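PDB 1W7C: lysyl oxidase from Pichia pastoris, which probably oxidises primary amines, including peptidyl lysine side chains, to aldehydes, using a copper ion and a topaquinone cofactor in each subunit. Local coordinates for residues R589-F603 and N619-N631. Sequence-based numbering, arbitrary orientation.
Sequences RSGPETQNWARSNLF and NTNALYDPPVNFN
An Asx turn at Asn629 and an aromatic cluster of Trp597, Phe603 and Phe630 tie together two segments of the copper amine oxidase enzyme domain. In the turn, Asn629 OD1 accepts a hydrogen bond from the backbone N of Asn631. From the opposite face of that amide plane Asn596 ND2 also donates to Asn629 OD1, at 2.9 Å. Asn629 ND2 in turn bonds Glu593 OE2 at 3.2 Å, from above the carboxylate plane. Asn596 ND2 donates to the same oxygen from the opposite face of the carboxylate, on its anti side. Asn629 CG lies anti to the backbone N (chi1 -177°), which brings both ends of the amide to this network. With an alanine here, Asn596 ND2 and Glu593 OE2 would each probably lose a partner, and the turn its acceptor. Alongside, Arg599 NH2 donates to Asn631 OD1 at 2.8 Å, and the same NH2 also donates to Phe542 O.

Segment 589-603 runs into strand 602-606 and includes its first two residues; 619-631 lies in the loop after it, before strand 642-654. Phe630 reaches back to the start of strand 602-606 and lies near the calcium-binding residue Phe633. Trp597 CB sits over the face of the Phe630 ring, 3.7 Å from its centroid. The Phe630 edge then meets the face of Phe603 in a T-shaped pair, with planes at 70°.

At the other end, Pro592 CG lies over the Tyr624 ring, 4.0 Å from its centroid. Pro592 CD packs on Leu623 CB. Glu593 N donates to Leu623 O at 3.0 Å. Asn619 ND2 bridges Val628 O and Thr594 O; Thr594 O lies in the amide plane of Asn619, 3.0 Å from ND2. A water joins Ser590 O, Thr594 OG1 and Thr620 O. The side chains of Ser590 and Thr620 both touch Pro177 of strand 170-180.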
# COMPACT_ATOMS: atom_id res chain seq x y z
N ARG A 589 23.45 -22.49 0.64
CA ARG A 589 24.86 -22.72 0.26
C ARG A 589 25.48 -21.55 -0.51
O ARG A 589 26.70 -21.41 -0.56
CB ARG A 589 24.99 -24.01 -0.55
CG ARG A 589 24.79 -25.28 0.25
CD ARG A 589 24.82 -26.52 -0.58
NE ARG A 589 24.57 -27.70 0.22
CZ ARG A 589 25.53 -28.37 0.87
NH1 ARG A 589 26.79 -27.94 0.83
NH2 ARG A 589 25.22 -29.46 1.57
N SER A 590 24.61 -20.74 -1.12
CA SER A 590 25.04 -19.56 -1.89
C SER A 590 24.98 -18.27 -1.07
O SER A 590 25.29 -17.20 -1.57
CB SER A 590 24.22 -19.42 -3.18
OG SER A 590 24.43 -20.54 -4.03
N GLY A 591 24.65 -18.37 0.22
CA GLY A 591 24.75 -17.22 1.10
C GLY A 591 24.68 -17.59 2.57
O GLY A 591 23.72 -17.25 3.26
N PRO A 592 25.65 -18.38 3.04
CA PRO A 592 25.60 -18.89 4.41
C PRO A 592 25.63 -17.78 5.46
O PRO A 592 24.84 -17.79 6.40
CB PRO A 592 26.84 -19.80 4.49
CG PRO A 592 27.15 -20.14 3.06
CD PRO A 592 26.84 -18.88 2.32
N GLU A 593 26.55 -16.84 5.29
CA GLU A 593 26.75 -15.78 6.28
C GLU A 593 26.74 -14.38 5.68
O GLU A 593 26.97 -13.42 6.40
CB GLU A 593 28.06 -15.99 7.03
CG GLU A 593 28.21 -17.32 7.74
CD GLU A 593 27.27 -17.56 8.92
OE1 GLU A 593 27.14 -18.74 9.33
OE2 GLU A 593 26.63 -16.59 9.40
N THR A 594 26.49 -14.27 4.37
CA THR A 594 26.69 -13.03 3.66
C THR A 594 25.54 -12.04 3.71
O THR A 594 25.73 -10.88 3.33
CB THR A 594 26.97 -13.32 2.20
OG1 THR A 594 25.92 -14.14 1.68
CG2 THR A 594 28.30 -14.09 2.00
N GLN A 595 24.36 -12.47 4.12
CA GLN A 595 23.12 -11.69 4.03
C GLN A 595 22.22 -11.98 5.22
O GLN A 595 21.00 -12.15 5.07
CB GLN A 595 22.39 -11.97 2.72
CG GLN A 595 23.22 -11.78 1.48
CD GLN A 595 23.62 -10.36 1.21
OE1 GLN A 595 23.23 -9.43 1.94
NE2 GLN A 595 24.32 -10.15 0.08
N ASN A 596 22.79 -12.01 6.43
CA ASN A 596 22.07 -12.49 7.60
C ASN A 596 20.99 -11.56 8.17
O ASN A 596 20.25 -11.93 9.04
CB ASN A 596 23.06 -12.87 8.69
CG ASN A 596 23.83 -14.14 8.40
OD1 ASN A 596 23.32 -15.04 7.72
ND2 ASN A 596 25.01 -14.26 9.02
N TRP A 597 20.90 -10.34 7.63
CA TRP A 597 19.85 -9.39 7.93
C TRP A 597 18.51 -9.73 7.29
O TRP A 597 17.50 -9.16 7.69
CB TRP A 597 20.28 -7.98 7.41
CG TRP A 597 20.63 -7.97 5.96
CD1 TRP A 597 21.87 -8.21 5.45
CD2 TRP A 597 19.74 -7.95 4.87
NE1 TRP A 597 21.81 -8.28 4.09
CE2 TRP A 597 20.50 -8.12 3.71
CE3 TRP A 597 18.36 -7.72 4.74
CZ2 TRP A 597 19.93 -8.09 2.44
CZ3 TRP A 597 17.81 -7.67 3.46
CH2 TRP A 597 18.60 -7.85 2.34
N ALA A 598 18.50 -10.66 6.32
CA ALA A 598 17.33 -10.83 5.44
C ALA A 598 16.31 -11.87 5.93
O ALA A 598 15.37 -12.18 5.24
CB ALA A 598 17.78 -11.13 4.04
N ARG A 599 16.47 -12.31 7.18
CA ARG A 599 15.75 -13.44 7.73
C ARG A 599 14.56 -13.09 8.64
O ARG A 599 13.81 -14.00 8.99
CB ARG A 599 16.71 -14.32 8.53
CG ARG A 599 17.44 -13.61 9.67
CD ARG A 599 18.49 -14.48 10.31
NE ARG A 599 19.34 -13.71 11.24
CZ ARG A 599 19.04 -13.51 12.51
NH1 ARG A 599 17.96 -14.03 13.06
NH2 ARG A 599 19.88 -12.82 13.25
N SER A 600 14.40 -11.80 8.96
CA SER A 600 13.28 -11.31 9.75
C SER A 600 12.83 -10.01 9.12
O SER A 600 13.51 -9.48 8.25
CB SER A 600 13.71 -11.06 11.20
OG SER A 600 14.21 -12.29 11.73
N ASN A 601 11.69 -9.48 9.55
CA ASN A 601 11.23 -8.22 8.98
C ASN A 601 12.07 -6.99 9.35
O ASN A 601 12.23 -6.08 8.54
CB ASN A 601 9.77 -7.94 9.35
CG ASN A 601 8.79 -8.93 8.77
OD1 ASN A 601 7.96 -9.48 9.51
ND2 ASN A 601 8.84 -9.13 7.48
N LEU A 602 12.56 -6.96 10.59
CA LEU A 602 13.34 -5.83 11.07
C LEU A 602 14.19 -6.23 12.28
O LEU A 602 13.91 -7.20 12.99
CB LEU A 602 12.52 -4.60 11.31
CG LEU A 602 11.82 -4.02 12.50
CD1 LEU A 602 12.62 -3.82 13.71
CD2 LEU A 602 11.32 -2.64 12.06
N PHE A 603 15.26 -5.46 12.46
CA PHE A 603 16.14 -5.62 13.59
C PHE A 603 16.39 -4.27 14.22
O PHE A 603 16.47 -3.25 13.54
CB PHE A 603 17.50 -6.17 13.15
CG PHE A 603 17.46 -7.61 12.69
CD1 PHE A 603 17.19 -7.92 11.36
CD2 PHE A 603 17.66 -8.63 13.57
CE1 PHE A 603 17.11 -9.25 10.96
CE2 PHE A 603 17.61 -9.95 13.17
CZ PHE A 603 17.31 -10.27 11.86
N ASN A 619 30.96 -8.58 0.09
CA ASN A 619 30.38 -9.71 0.81
C ASN A 619 30.10 -10.96 -0.03
O ASN A 619 30.28 -12.07 0.44
CB ASN A 619 29.05 -9.33 1.50
CG ASN A 619 29.23 -8.96 2.95
OD1 ASN A 619 30.21 -8.29 3.30
ND2 ASN A 619 28.24 -9.29 3.79
N THR A 620 29.62 -10.78 -1.26
CA THR A 620 28.86 -11.85 -1.91
C THR A 620 29.59 -13.17 -2.10
O THR A 620 29.00 -14.24 -1.89
CB THR A 620 28.25 -11.36 -3.23
OG1 THR A 620 27.29 -12.29 -3.74
CG2 THR A 620 29.27 -11.17 -4.35
N ASN A 621 30.89 -13.13 -2.46
CA ASN A 621 31.68 -14.37 -2.64
C ASN A 621 32.35 -14.89 -1.38
O ASN A 621 32.91 -15.99 -1.39
CB ASN A 621 32.69 -14.19 -3.76
CG ASN A 621 32.05 -13.82 -5.07
OD1 ASN A 621 31.11 -14.49 -5.53
ND2 ASN A 621 32.53 -12.74 -5.69
N ALA A 622 32.32 -14.10 -0.32
CA ALA A 622 32.97 -14.49 0.93
C ALA A 622 31.93 -15.18 1.82
O ALA A 622 31.35 -14.60 2.74
CB ALA A 622 33.57 -13.25 1.61
N LEU A 623 31.66 -16.44 1.48
CA LEU A 623 30.43 -17.08 1.92
C LEU A 623 30.36 -17.31 3.43
O LEU A 623 29.28 -17.24 4.01
CB LEU A 623 30.25 -18.42 1.20
CG LEU A 623 30.14 -18.39 -0.33
CD1 LEU A 623 30.04 -19.82 -0.89
CD2 LEU A 623 28.96 -17.51 -0.81
N TYR A 624 31.50 -17.60 4.05
CA TYR A 624 31.57 -17.97 5.45
C TYR A 624 32.19 -16.88 6.35
O TYR A 624 31.87 -16.78 7.54
CB TYR A 624 32.28 -19.33 5.63
CG TYR A 624 31.48 -20.42 4.96
CD1 TYR A 624 31.76 -20.80 3.65
CD2 TYR A 624 30.40 -20.99 5.59
CE1 TYR A 624 30.98 -21.74 2.99
CE2 TYR A 624 29.62 -21.96 4.95
CZ TYR A 624 29.92 -22.34 3.65
OH TYR A 624 29.12 -23.26 2.99
N ASP A 625 33.08 -16.08 5.77
CA ASP A 625 33.79 -15.01 6.48
C ASP A 625 33.69 -13.67 5.76
O ASP A 625 34.71 -13.07 5.42
CB ASP A 625 35.27 -15.42 6.68
CG ASP A 625 36.02 -14.46 7.57
OD1 ASP A 625 37.26 -14.38 7.45
OD2 ASP A 625 35.45 -13.77 8.43
N PRO A 626 32.47 -13.18 5.53
CA PRO A 626 32.31 -11.90 4.85
C PRO A 626 32.84 -10.73 5.66
O PRO A 626 32.88 -10.80 6.89
CB PRO A 626 30.80 -11.78 4.68
CG PRO A 626 30.26 -12.54 5.83
CD PRO A 626 31.17 -13.77 5.91
N PRO A 627 33.27 -9.68 4.98
CA PRO A 627 33.65 -8.44 5.66
C PRO A 627 32.65 -8.01 6.72
O PRO A 627 33.09 -7.71 7.85
CB PRO A 627 33.82 -7.44 4.53
CG PRO A 627 34.29 -8.29 3.39
CD PRO A 627 33.48 -9.58 3.52
N VAL A 628 31.36 -8.04 6.40
CA VAL A 628 30.31 -7.80 7.38
C VAL A 628 29.42 -9.03 7.49
O VAL A 628 28.78 -9.46 6.50
CB VAL A 628 29.47 -6.57 7.01
CG1 VAL A 628 28.22 -6.49 7.91
CG2 VAL A 628 30.29 -5.29 7.15
N ASN A 629 29.38 -9.58 8.70
CA ASN A 629 28.38 -10.54 9.09
C ASN A 629 27.41 -9.80 9.99
O ASN A 629 27.76 -9.42 11.09
CB ASN A 629 29.01 -11.72 9.80
CG ASN A 629 27.99 -12.80 10.15
OD1 ASN A 629 26.81 -12.49 10.38
ND2 ASN A 629 28.43 -14.05 10.22
N PHE A 630 26.21 -9.55 9.47
CA PHE A 630 25.22 -8.73 10.18
C PHE A 630 24.94 -9.27 11.59
O PHE A 630 24.63 -8.51 12.48
CB PHE A 630 23.95 -8.65 9.36
CG PHE A 630 22.83 -7.89 10.03
CD1 PHE A 630 22.81 -6.51 10.00
CD2 PHE A 630 21.83 -8.56 10.71
CE1 PHE A 630 21.79 -5.79 10.59
CE2 PHE A 630 20.79 -7.83 11.31
CZ PHE A 630 20.80 -6.46 11.27
N ASN A 631 24.98 -10.59 11.76
CA ASN A 631 24.67 -11.16 13.04
C ASN A 631 25.64 -10.72 14.14
O ASN A 631 25.29 -10.79 15.31
CB ASN A 631 24.65 -12.69 12.95
CG ASN A 631 23.40 -13.22 12.29
OD1 ASN A 631 22.43 -12.47 12.06
ND2 ASN A 631 23.43 -14.50 11.91
O HOH W 1 28.59 -23.21 0.25
O HOH W 2 26.38 -14.71 -1.01
O HOH W 3 25.51 -11.09 7.01
O HOH W 4 26.11 -16.06 11.88
O HOH W 5 24.97 -12.52 -2.13
O HOH W 6 21.56 -16.17 10.32